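Local structure of MsStt7d protein (Micromonas, 4IX4) at residues 112-117 and 175-180; 68-73 and 187-192; 83-88 and 108-113. The protein probably works as a protein kinase that transfers phosphate from ATP, its kinase domain being captured here with ADP and magnesium. All coordinates share one frame; numbering follows the deposited sequence.

Interaction 1 (112-117 and 175-180); sequences ANEGEN and IAAEKD. With ADP (adenosine-5'-diphosphate), chain F.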
loop_
_atom_site.group_PDB
_atom_site.type_symbol
_atom_site.label_atom_id
_atom_site.label_comp_id
_atom_site.label_asym_id
_atom_site.label_seq_id
_atom_site.Cartn_x
_atom_site.Cartn_y
_atom_site.Cartn_z
ATOM N N ALA B 112 6.674 -21.277 -3.993
ATOM C CA ALA B 112 7.939 -21.542 -4.656
ATOM C C ALA B 112 8.430 -20.264 -5.333
ATOM O O ALA B 112 7.641 -19.510 -5.907
ATOM C CB ALA B 112 7.767 -22.632 -5.696
ATOM N N ASN B 113 9.733 -20.020 -5.280
ATOM C CA ASN B 113 10.313 -18.955 -6.089
ATOM C C ASN B 113 10.335 -19.426 -7.545
ATOM O O ASN B 113 11.086 -20.342 -7.897
ATOM C CB ASN B 113 11.721 -18.608 -5.604
ATOM C CG ASN B 113 12.323 -17.439 -6.356
ATOM O OD1 ASN B 113 12.091 -17.276 -7.548
ATOM N ND2 ASN B 113 13.103 -16.619 -5.660
ATOM N N GLU B 114 9.490 -18.823 -8.377
ATOM C CA GLU B 114 9.309 -19.281 -9.756
ATOM C C GLU B 114 10.348 -18.720 -10.723
ATOM O O GLU B 114 10.428 -19.145 -11.877
ATOM C CB GLU B 114 7.904 -18.927 -10.247
ATOM C CG GLU B 114 6.795 -19.650 -9.482
ATOM C CD GLU B 114 6.681 -21.128 -9.825
ATOM O OE1 GLU B 114 7.334 -21.595 -10.788
ATOM O OE2 GLU B 114 5.910 -21.823 -9.128
ATOM N N GLY B 115 11.151 -17.778 -10.247
ATOM C CA GLY B 115 12.195 -17.195 -11.068
ATOM C C GLY B 115 12.500 -15.774 -10.653
ATOM O O GLY B 115 11.652 -15.088 -10.079
ATOM N N GLU B 116 13.709 -15.317 -10.950
ATOM C CA GLU B 116 14.146 -14.027 -10.436
ATOM C C GLU B 116 13.694 -12.852 -11.301
ATOM O O GLU B 116 13.917 -11.690 -10.956
ATOM C CB GLU B 116 15.659 -14.017 -10.187
ATOM C CG GLU B 116 16.047 -14.657 -8.853
ATOM C CD GLU B 116 15.354 -13.993 -7.664
ATOM O OE1 GLU B 116 14.957 -12.815 -7.789
ATOM O OE2 GLU B 116 15.198 -14.646 -6.608
ATOM N N ASN B 117 13.058 -13.128 -12.435
ATOM C CA ASN B 117 12.696 -12.044 -13.352
ATOM C C ASN B 117 11.241 -12.044 -13.821
ATOM O O ASN B 117 10.704 -13.076 -14.223
ATOM C CB ASN B 117 13.629 -12.016 -14.567
ATOM C CG ASN B 117 15.039 -11.582 -14.213
ATOM O OD1 ASN B 117 15.265 -10.453 -13.780
ATOM N ND2 ASN B 117 15.998 -12.476 -14.416
ATOM N N ILE B 175 5.793 -14.206 -14.307
ATOM C CA ILE B 175 7.165 -14.681 -14.248
ATOM C C ILE B 175 7.364 -15.789 -15.272
ATOM O O ILE B 175 6.528 -16.688 -15.378
ATOM C CB ILE B 175 7.513 -15.214 -12.840
ATOM C CG1 ILE B 175 7.426 -14.081 -11.812
ATOM C CG2 ILE B 175 8.900 -15.849 -12.817
ATOM C CD1 ILE B 175 7.765 -14.497 -10.391
ATOM N N ALA B 176 8.455 -15.714 -16.032
ATOM C CA ALA B 176 8.836 -16.793 -16.943
ATOM C C ALA B 176 9.518 -17.867 -16.111
ATOM O O ALA B 176 10.647 -17.685 -15.649
ATOM C CB ALA B 176 9.776 -16.279 -18.027
ATOM N N ALA B 177 8.823 -18.981 -15.915
ATOM C CA ALA B 177 9.253 -19.985 -14.949
ATOM C C ALA B 177 10.342 -20.866 -15.545
ATOM O O ALA B 177 10.051 -21.789 -16.284
ATOM C CB ALA B 177 8.068 -20.823 -14.511
ATOM N N GLU B 178 11.598 -20.582 -15.214
ATOM C CA GLU B 178 12.712 -21.294 -15.833
ATOM C C GLU B 178 12.669 -22.800 -15.541
ATOM O O GLU B 178 13.140 -23.607 -16.348
ATOM C CB GLU B 178 14.048 -20.682 -15.393
ATOM C CG GLU B 178 14.028 -19.155 -15.219
ATOM C CD GLU B 178 14.023 -18.378 -16.536
ATOM O OE1 GLU B 178 13.010 -18.433 -17.271
ATOM O OE2 GLU B 178 15.035 -17.694 -16.823
ATOM N N LYS B 179 12.090 -23.179 -14.401
ATOM C CA LYS B 179 11.989 -24.600 -14.037
ATOM C C LYS B 179 10.798 -25.329 -14.662
ATOM O O LYS B 179 10.629 -26.531 -14.477
ATOM C CB LYS B 179 11.968 -24.767 -12.515
ATOM C CG LYS B 179 13.260 -24.345 -11.838
ATOM C CD LYS B 179 13.154 -24.503 -10.338
ATOM C CE LYS B 179 14.385 -23.953 -9.634
ATOM N NZ LYS B 179 14.208 -23.925 -8.155
ATOM N N ASP B 180 9.967 -24.605 -15.394
ATOM C CA ASP B 180 8.899 -25.232 -16.160
ATOM C C ASP B 180 8.940 -24.746 -17.601
ATOM O O ASP B 180 7.940 -24.288 -18.158
ATOM C CB ASP B 180 7.538 -25.011 -15.512
ATOM C CG ASP B 180 7.389 -25.792 -14.215
ATOM O OD1 ASP B 180 7.273 -27.039 -14.278
ATOM O OD2 ASP B 180 7.398 -25.166 -13.136
HETATM P PB ADP F . 4.933 -4.214 -6.021
HETATM O O1B ADP F . 3.620 -4.515 -6.693
HETATM O O2B ADP F . 6.147 -4.591 -6.839
HETATM O O3B ADP F . 4.995 -2.841 -5.386
HETATM P PA ADP F . 4.874 -6.771 -4.813
HETATM O O1A ADP F . 4.062 -7.172 -6.024
HETATM O O2A ADP F . 4.538 -7.315 -3.439
HETATM O O3A ADP F . 4.970 -5.171 -4.723
HETATM O "O5'" ADP F . 6.380 -7.218 -5.150
HETATM C "C5'" ADP F . 6.735 -8.541 -4.803
HETATM C "C4'" ADP F . 7.922 -8.995 -5.628
HETATM O "O4'" ADP F . 8.100 -10.363 -5.282
HETATM C "C3'" ADP F . 7.685 -8.902 -7.127
HETATM O "O3'" ADP F . 8.777 -8.239 -7.771
HETATM C "C2'" ADP F . 7.690 -10.335 -7.589
HETATM O "O2'" ADP F . 8.408 -10.490 -8.816
HETATM C "C1'" ADP F . 8.326 -11.129 -6.455
HETATM N N9 ADP F . 7.617 -12.414 -6.328
HETATM C C8 ADP F . 6.376 -12.583 -5.835
HETATM N N7 ADP F . 6.018 -13.891 -5.887
HETATM C C5 ADP F . 7.053 -14.566 -6.419
HETATM C C6 ADP F . 7.345 -15.973 -6.736
HETATM N N6 ADP F . 6.421 -16.928 -6.479
HETATM N N1 ADP F . 8.546 -16.254 -7.287
HETATM C C2 ADP F . 9.467 -15.309 -7.535
HETATM N N3 ADP F . 9.272 -14.001 -7.263
HETATM C C4 ADP F . 8.106 -13.590 -6.714
HETATM O O HOH W 1 11.315 -23.092 -7.418
HETATM O O HOH W 2 10.959 -21.623 -12.288
#
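Ile175 packs against the backbone of Glu114 and Asn117, where the hinge of the protein kinase fold (112-117) passes over strand 174-177 and holds the adenine of ADP. Its two branches divide the work. CG2, anti to the backbone N, lies 3.6 Å from Asn117 O, while the extended branch through CG1 brings CD1 within 3.4 Å of ADP C2. A branched apolar residue thus serves hinge and nucleotide together. The hinge backbone grips the edge of the same base: Glu114 N donates to ADP N1 (2.9 Å), and Ala112 O accepts from ADP N6. Ala176 turns its small methyl to strand 183-186 and helix 127-133. At Ala177 the chains come close, with a CA-H...O contact of 3.4 Å from CA to Glu114 O. Lys179 reaches the hinge through two waters: its N donates to one that gives a hydrogen to Glu114 O, and its outstretched chain takes NZ to another at Asn113 O. Asp180 and Glu114 carry like charges, probably balanced by Lys185, which forms salt bridges to both. Glu114 OE1 lies 4.3 Å from Asp180 OD2, whereas Glu114 OE2 accepts from Arg83 N.

Interaction 2 (68-73 and 187-192); sequences DVNYHV and IDLGAA. With MG (magnesium ion), chain G; ADP (adenosine-5'-diphosphate), chain F.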
loop_
_atom_site.group_PDB
_atom_site.type_symbol
_atom_site.label_atom_id
_atom_site.label_comp_id
_atom_site.label_asym_id
_atom_site.label_seq_id
_atom_site.Cartn_x
_atom_site.Cartn_y
_atom_site.Cartn_z
ATOM N N ASP B 68 -7.073 -18.001 0.944
ATOM C CA ASP B 68 -8.217 -18.796 0.484
ATOM C C ASP B 68 -8.214 -18.964 -1.045
ATOM O O ASP B 68 -8.426 -20.067 -1.571
ATOM C CB ASP B 68 -9.548 -18.150 0.902
ATOM C CG ASP B 68 -9.759 -18.131 2.407
ATOM O OD1 ASP B 68 -9.031 -18.834 3.135
ATOM O OD2 ASP B 68 -10.673 -17.409 2.864
ATOM N N VAL B 69 -7.992 -17.867 -1.765
ATOM C CA VAL B 69 -7.976 -17.940 -3.228
ATOM C C VAL B 69 -6.815 -18.817 -3.717
ATOM O O VAL B 69 -6.970 -19.585 -4.679
ATOM C CB VAL B 69 -7.963 -16.541 -3.887
ATOM C CG1 VAL B 69 -7.792 -16.652 -5.410
ATOM C CG2 VAL B 69 -9.246 -15.795 -3.552
ATOM N N ASN B 70 -5.662 -18.716 -3.049
ATOM C CA ASN B 70 -4.511 -19.558 -3.389
ATOM C C ASN B 70 -4.788 -21.044 -3.192
ATOM O O ASN B 70 -4.407 -21.869 -4.027
ATOM C CB ASN B 70 -3.251 -19.145 -2.628
ATOM C CG ASN B 70 -2.391 -18.170 -3.413
ATOM O OD1 ASN B 70 -1.603 -18.570 -4.273
ATOM N ND2 ASN B 70 -2.560 -16.881 -3.142
ATOM N N TYR B 71 -5.461 -21.393 -2.101
ATOM C CA TYR B 71 -5.901 -22.779 -1.936
ATOM C C TYR B 71 -6.861 -23.182 -3.054
ATOM O O TYR B 71 -6.760 -24.276 -3.605
ATOM C CB TYR B 71 -6.551 -23.011 -0.568
ATOM C CG TYR B 71 -5.568 -23.214 0.564
ATOM C CD1 TYR B 71 -4.847 -24.398 0.688
ATOM C CD2 TYR B 71 -5.378 -22.232 1.526
ATOM C CE1 TYR B 71 -3.954 -24.591 1.728
ATOM C CE2 TYR B 71 -4.491 -22.412 2.567
ATOM C CZ TYR B 71 -3.785 -23.590 2.668
ATOM O OH TYR B 71 -2.910 -23.748 3.716
ATOM N N HIS B 72 -7.786 -22.292 -3.403
ATOM C CA HIS B 72 -8.738 -22.575 -4.477
ATOM C C HIS B 72 -8.035 -22.815 -5.817
ATOM O O HIS B 72 -8.352 -23.761 -6.543
ATOM C CB HIS B 72 -9.734 -21.424 -4.625
ATOM C CG HIS B 72 -10.825 -21.694 -5.613
ATOM N ND1 HIS B 72 -11.883 -22.535 -5.343
ATOM C CD2 HIS B 72 -11.021 -21.232 -6.872
ATOM C CE1 HIS B 72 -12.684 -22.579 -6.394
ATOM N NE2 HIS B 72 -12.185 -21.794 -7.333
ATOM N N VAL B 73 -7.092 -21.938 -6.144
ATOM C CA VAL B 73 -6.337 -22.047 -7.392
ATOM C C VAL B 73 -5.441 -23.291 -7.404
ATOM O O VAL B 73 -5.295 -23.963 -8.432
ATOM C CB VAL B 73 -5.519 -20.760 -7.636
ATOM C CG1 VAL B 73 -4.494 -20.946 -8.750
ATOM C CG2 VAL B 73 -6.455 -19.601 -7.957
ATOM N N ILE B 187 1.520 -14.251 -10.730
ATOM C CA ILE B 187 1.698 -14.129 -9.290
ATOM C C ILE B 187 0.717 -13.101 -8.747
ATOM O O ILE B 187 0.052 -12.387 -9.509
ATOM C CB ILE B 187 3.137 -13.712 -8.901
ATOM C CG1 ILE B 187 3.551 -12.449 -9.658
ATOM C CG2 ILE B 187 4.120 -14.844 -9.174
ATOM C CD1 ILE B 187 4.860 -11.846 -9.165
ATOM N N ASP B 188 0.661 -13.005 -7.423
ATOM C CA ASP B 188 -0.104 -11.962 -6.752
ATOM C C ASP B 188 -1.610 -12.097 -6.938
ATOM O O ASP B 188 -2.205 -11.420 -7.777
ATOM C CB ASP B 188 0.358 -10.579 -7.221
ATOM C CG ASP B 188 0.105 -9.499 -6.188
ATOM O OD1 ASP B 188 -0.679 -9.747 -5.247
ATOM O OD2 ASP B 188 0.689 -8.404 -6.316
ATOM N N LEU B 189 -2.224 -12.965 -6.142
ATOM C CA LEU B 189 -3.677 -13.074 -6.114
ATOM C C LEU B 189 -4.309 -12.191 -5.019
ATOM O O LEU B 189 -5.461 -12.386 -4.637
ATOM C CB LEU B 189 -4.080 -14.544 -5.939
ATOM C CG LEU B 189 -3.740 -15.454 -7.130
ATOM C CD1 LEU B 189 -3.720 -16.918 -6.718
ATOM C CD2 LEU B 189 -4.726 -15.215 -8.268
ATOM N N GLY B 190 -3.564 -11.203 -4.536
ATOM C CA GLY B 190 -4.045 -10.367 -3.441
ATOM C C GLY B 190 -5.251 -9.504 -3.782
ATOM O O GLY B 190 -5.969 -9.054 -2.895
ATOM N N ALA B 191 -5.468 -9.248 -5.068
ATOM C CA ALA B 191 -6.627 -8.471 -5.503
ATOM C C ALA B 191 -7.710 -9.368 -6.096
ATOM O O ALA B 191 -8.780 -8.901 -6.470
ATOM C CB ALA B 191 -6.204 -7.420 -6.526
ATOM N N ALA B 192 -7.429 -10.661 -6.181
ATOM C CA ALA B 192 -8.313 -11.563 -6.891
ATOM C C ALA B 192 -9.632 -11.763 -6.167
ATOM O O ALA B 192 -9.719 -11.669 -4.936
ATOM C CB ALA B 192 -7.630 -12.894 -7.115
HETATM MG MG MG G . 2.033 -6.368 -6.584
HETATM P PB ADP F . 4.933 -4.214 -6.021
HETATM O O1B ADP F . 3.620 -4.515 -6.693
HETATM O O2B ADP F . 6.147 -4.591 -6.839
HETATM O O3B ADP F . 4.995 -2.841 -5.386
HETATM P PA ADP F . 4.874 -6.771 -4.813
HETATM O O1A ADP F . 4.062 -7.172 -6.024
HETATM O O2A ADP F . 4.538 -7.315 -3.439
HETATM O O3A ADP F . 4.970 -5.171 -4.723
HETATM O "O5'" ADP F . 6.380 -7.218 -5.150
HETATM C "C5'" ADP F . 6.735 -8.541 -4.803
HETATM C "C4'" ADP F . 7.922 -8.995 -5.628
HETATM O "O4'" ADP F . 8.100 -10.363 -5.282
HETATM C "C3'" ADP F . 7.685 -8.902 -7.127
HETATM O "O3'" ADP F . 8.777 -8.239 -7.771
HETATM C "C2'" ADP F . 7.690 -10.335 -7.589
HETATM O "O2'" ADP F . 8.408 -10.490 -8.816
HETATM C "C1'" ADP F . 8.326 -11.129 -6.455
HETATM N N9 ADP F . 7.617 -12.414 -6.328
HETATM C C8 ADP F . 6.376 -12.583 -5.835
HETATM N N7 ADP F . 6.018 -13.891 -5.887
HETATM C C5 ADP F . 7.053 -14.566 -6.419
HETATM C C6 ADP F . 7.345 -15.973 -6.736
HETATM N N6 ADP F . 6.421 -16.928 -6.479
HETATM N N1 ADP F . 8.546 -16.254 -7.287
HETATM C C2 ADP F . 9.467 -15.309 -7.535
HETATM N N3 ADP F . 9.272 -14.001 -7.263
HETATM C C4 ADP F . 8.106 -13.590 -6.714
HETATM O O HOH W 3 -0.873 -14.765 -4.378
HETATM O O HOH W 4 3.308 -6.645 -8.811
HETATM O O HOH W 5 0.358 -5.005 -7.670
HETATM O O HOH W 6 1.030 -6.448 -4.410
#
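Leu189 inserts its CD1 among Val69, Asn70 and Val73, which line one side of helix 59-76. This methyl is 4.0 Å from Val73 CG2 and a little farther from Val69 CG1. It also rests over a face of the Asn70 carboxamide, 3.6 Å from OD1 and not much farther from ND2. With CG anti to its carbonyl carbon (chi1 -67°), Leu189 directs CD1 at the helix; an apolar chain unbranched at CB suits a site between two valines and an amide face. Ala192, brought round by a type I turn from Leu189, adds its methyl at 4.1 Å from Val69 CG1, where one methyl suffices.

Asp188, Leu189 and Gly190 occupy the place of the kinase DFG motif, with leucine for the phenylalanine, and helix 59-76 is helix C. The inward leucine is consistent with a DFG-in state, in which this residue probably forms a layer of the regulatory spine.

Polar links lie beside the apolar contact. One water accepts from both Asn70 ND2 (3.0 Å) and Leu189 N, bridging helix and loop. The amide itself is held by further bonds, ND2 to Glu66 O and OD1 from Trp111 NE1, which explains a buried asparagine here.

Metal and nucleotide contacts lie on the far side of the loop. Asp188 points away from the helix, and its OD2 meets magnesium at 2.5 Å; ADP O1A, ADP O1B and three waters complete six ligands. Its other oxygen, OD1, takes a weak bond from Gly190 N, while Ile187 CD1 touches the ribose, 3.6 Å from ADP C2'.

Interaction 3 (83-88 and 108-113); sequences RFMGCI and WLMWAN. With ADP (adenosine-5'-diphosphate), chain F.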
loop_
_atom_site.group_PDB
_atom_site.type_symbol
_atom_site.label_atom_id
_atom_site.label_comp_id
_atom_site.label_asym_id
_atom_site.label_seq_id
_atom_site.Cartn_x
_atom_site.Cartn_y
_atom_site.Cartn_z
ATOM N N ARG B 83 3.444 -21.709 -7.613
ATOM C CA ARG B 83 3.092 -22.847 -6.776
ATOM C C ARG B 83 2.932 -22.433 -5.322
ATOM O O ARG B 83 3.851 -21.883 -4.729
ATOM C CB ARG B 83 4.156 -23.930 -6.887
ATOM C CG ARG B 83 3.896 -25.118 -5.982
ATOM C CD ARG B 83 4.667 -26.350 -6.429
ATOM N NE ARG B 83 6.117 -26.151 -6.472
ATOM C CZ ARG B 83 6.948 -26.420 -5.468
ATOM N NH1 ARG B 83 6.482 -26.882 -4.314
ATOM N NH2 ARG B 83 8.251 -26.213 -5.614
ATOM N N PHE B 84 1.761 -22.720 -4.766
ATOM C CA PHE B 84 1.416 -22.328 -3.401
ATOM C C PHE B 84 1.792 -23.429 -2.414
ATOM O O PHE B 84 1.358 -24.579 -2.549
ATOM C CB PHE B 84 -0.081 -22.008 -3.322
ATOM C CG PHE B 84 -0.561 -21.620 -1.951
ATOM C CD1 PHE B 84 0.004 -20.550 -1.276
ATOM C CD2 PHE B 84 -1.600 -22.309 -1.346
ATOM C CE1 PHE B 84 -0.450 -20.190 -0.016
ATOM C CE2 PHE B 84 -2.057 -21.945 -0.082
ATOM C CZ PHE B 84 -1.482 -20.884 0.578
ATOM N N MET B 85 2.603 -23.070 -1.420
ATOM C CA MET B 85 3.144 -24.043 -0.478
ATOM C C MET B 85 2.471 -24.007 0.889
ATOM O O MET B 85 2.810 -24.800 1.761
ATOM C CB MET B 85 4.665 -23.883 -0.351
ATOM C CG MET B 85 5.393 -24.081 -1.686
ATOM S SD MET B 85 7.173 -23.787 -1.613
ATOM C CE MET B 85 7.677 -25.236 -0.689
ATOM N N GLY B 86 1.492 -23.124 1.065
ATOM C CA GLY B 86 0.723 -23.090 2.298
ATOM C C GLY B 86 0.968 -21.860 3.146
ATOM O O GLY B 86 1.433 -20.829 2.653
ATOM N N CYS B 87 0.646 -21.973 4.431
ATOM C CA CYS B 87 0.795 -20.871 5.370
ATOM C C CYS B 87 1.638 -21.300 6.569
ATOM O O CYS B 87 1.904 -22.493 6.771
ATOM C CB CYS B 87 -0.579 -20.405 5.856
ATOM S SG CYS B 87 -1.363 -21.553 7.027
ATOM N N ILE B 88 2.073 -20.313 7.345
ATOM C CA ILE B 88 2.721 -20.547 8.634
ATOM C C ILE B 88 2.343 -19.393 9.542
ATOM O O ILE B 88 2.612 -18.242 9.215
ATOM C CB ILE B 88 4.265 -20.557 8.534
ATOM C CG1 ILE B 88 4.745 -21.244 7.251
ATOM C CG2 ILE B 88 4.875 -21.180 9.793
ATOM C CD1 ILE B 88 4.944 -20.298 6.072
ATOM N N TRP B 108 1.848 -15.932 7.750
ATOM C CA TRP B 108 2.692 -15.882 6.557
ATOM C C TRP B 108 2.149 -16.814 5.476
ATOM O O TRP B 108 1.631 -17.894 5.788
ATOM C CB TRP B 108 4.116 -16.322 6.906
ATOM C CG TRP B 108 4.886 -15.338 7.730
ATOM C CD1 TRP B 108 4.880 -15.218 9.095
ATOM C CD2 TRP B 108 5.789 -14.343 7.241
ATOM N NE1 TRP B 108 5.722 -14.201 9.482
ATOM C CE2 TRP B 108 6.293 -13.649 8.363
ATOM C CE3 TRP B 108 6.224 -13.974 5.964
ATOM C CZ2 TRP B 108 7.206 -12.598 8.243
ATOM C CZ3 TRP B 108 7.123 -12.929 5.845
ATOM C CH2 TRP B 108 7.608 -12.251 6.980
ATOM N N LEU B 109 2.282 -16.413 4.213
ATOM C CA LEU B 109 2.035 -17.320 3.091
ATOM C C LEU B 109 3.349 -17.633 2.385
ATOM O O LEU B 109 4.275 -16.826 2.400
ATOM C CB LEU B 109 1.062 -16.697 2.092
ATOM C CG LEU B 109 -0.273 -16.227 2.673
ATOM C CD1 LEU B 109 -1.190 -15.713 1.567
ATOM C CD2 LEU B 109 -0.943 -17.362 3.462
ATOM N N MET B 110 3.432 -18.806 1.766
ATOM C CA MET B 110 4.670 -19.233 1.124
ATOM C C MET B 110 4.405 -19.839 -0.245
ATOM O O MET B 110 3.443 -20.583 -0.431
ATOM C CB MET B 110 5.403 -20.252 2.005
ATOM C CG MET B 110 6.825 -20.563 1.563
ATOM S SD MET B 110 7.741 -21.570 2.753
ATOM C CE MET B 110 6.956 -23.156 2.526
ATOM N N TRP B 111 5.266 -19.493 -1.197
ATOM C CA TRP B 111 5.201 -20.029 -2.548
ATOM C C TRP B 111 6.602 -20.431 -2.974
ATOM O O TRP B 111 7.597 -19.948 -2.427
ATOM C CB TRP B 111 4.736 -18.965 -3.541
ATOM C CG TRP B 111 3.383 -18.383 -3.320
ATOM C CD1 TRP B 111 2.219 -18.762 -3.924
ATOM C CD2 TRP B 111 3.053 -17.283 -2.466
ATOM N NE1 TRP B 111 1.183 -17.966 -3.496
ATOM C CE2 TRP B 111 1.669 -17.049 -2.602
ATOM C CE3 TRP B 111 3.798 -16.464 -1.606
ATOM C CZ2 TRP B 111 1.008 -16.037 -1.905
ATOM C CZ3 TRP B 111 3.138 -15.449 -0.914
ATOM C CH2 TRP B 111 1.758 -15.251 -1.064
ATOM N N ALA B 112 6.674 -21.277 -3.993
ATOM C CA ALA B 112 7.939 -21.542 -4.656
ATOM C C ALA B 112 8.430 -20.264 -5.333
ATOM O O ALA B 112 7.641 -19.510 -5.907
ATOM C CB ALA B 112 7.767 -22.632 -5.696
ATOM N N ASN B 113 9.733 -20.020 -5.280
ATOM C CA ASN B 113 10.313 -18.955 -6.089
ATOM C C ASN B 113 10.335 -19.426 -7.545
ATOM O O ASN B 113 11.086 -20.342 -7.897
ATOM C CB ASN B 113 11.721 -18.608 -5.604
ATOM C CG ASN B 113 12.323 -17.439 -6.356
ATOM O OD1 ASN B 113 12.091 -17.276 -7.548
ATOM N ND2 ASN B 113 13.103 -16.619 -5.660
HETATM P PB ADP F . 4.933 -4.214 -6.021
HETATM O O1B ADP F . 3.620 -4.515 -6.693
HETATM O O2B ADP F . 6.147 -4.591 -6.839
HETATM O O3B ADP F . 4.995 -2.841 -5.386
HETATM P PA ADP F . 4.874 -6.771 -4.813
HETATM O O1A ADP F . 4.062 -7.172 -6.024
HETATM O O2A ADP F . 4.538 -7.315 -3.439
HETATM O O3A ADP F . 4.970 -5.171 -4.723
HETATM O "O5'" ADP F . 6.380 -7.218 -5.150
HETATM C "C5'" ADP F . 6.735 -8.541 -4.803
HETATM C "C4'" ADP F . 7.922 -8.995 -5.628
HETATM O "O4'" ADP F . 8.100 -10.363 -5.282
HETATM C "C3'" ADP F . 7.685 -8.902 -7.127
HETATM O "O3'" ADP F . 8.777 -8.239 -7.771
HETATM C "C2'" ADP F . 7.690 -10.335 -7.589
HETATM O "O2'" ADP F . 8.408 -10.490 -8.816
HETATM C "C1'" ADP F . 8.326 -11.129 -6.455
HETATM N N9 ADP F . 7.617 -12.414 -6.328
HETATM C C8 ADP F . 6.376 -12.583 -5.835
HETATM N N7 ADP F . 6.018 -13.891 -5.887
HETATM C C5 ADP F . 7.053 -14.566 -6.419
HETATM C C6 ADP F . 7.345 -15.973 -6.736
HETATM N N6 ADP F . 6.421 -16.928 -6.479
HETATM N N1 ADP F . 8.546 -16.254 -7.287
HETATM C C2 ADP F . 9.467 -15.309 -7.535
HETATM N N3 ADP F . 9.272 -14.001 -7.263
HETATM C C4 ADP F . 8.106 -13.590 -6.714
#
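Strand 84-88 runs antiparallel to strand 108-112, their directions 164° apart, and five backbone hydrogen bonds join them from Arg83 O with Ala112 N to the reciprocal pair of Ile88 and Trp108. Met85 and Gly86 together face Met110, a classic beta bulge; Gly86 suits it with a positive phi of 111°. On one face Phe84 meets Trp111 obliquely, the planes at 54°, with Phe84 CD1 over the indole face. Cys87 CB continues this side of the sheet, 3.9 Å from Leu109 CD2. The other face is apolar: Ile88 CD1 touches Met110 CB at 4.1 Å. Met85, within the bulge, points toward the partner strand, and its CB meets Met110 CE at 3.7 Å. Unbranched methionine, bent at its last torsion (chi3 73° in Met110), can fold its terminal methyl back towards the bulge. At the end near the hinge, Ala112 CB lies over one face of the Arg83 guanidinium, 3.6 Å from NH2. Strand 84-90 forms an outer edge of the five-stranded N-lobe sheet, and strand 45-52 flanks 106-112 on its other side. Helix 59-76 covers Phe84, Leu109 and Trp111, whereas Ile21 of strand 21-23 meets both Ile88 and Met110.

In the fold
All three contacts border the ADP site but use different chemistry. Interaction 3 is buried beta-sheet, built on direct backbone bonds and the largest interface; interaction 2 is also buried, yet rests on methyl packing and one water. Interaction 1 is partly exposed, and waters and charges take over towards its solvent side. Interactions 1 and 3 share Ala112 and Asn113, since strand 106-112 runs straight into the hinge. Helix 59-76 ties interactions 2 and 3 together: the same asparagine faces the 187-192 loop and the indole of the sheet. Ile175 and Ile187 pack together, joining interactions 1 and 2 beside the nucleotide; its base borders interactions 1 and 3 and Ile187, whereas magnesium belongs to interaction 2.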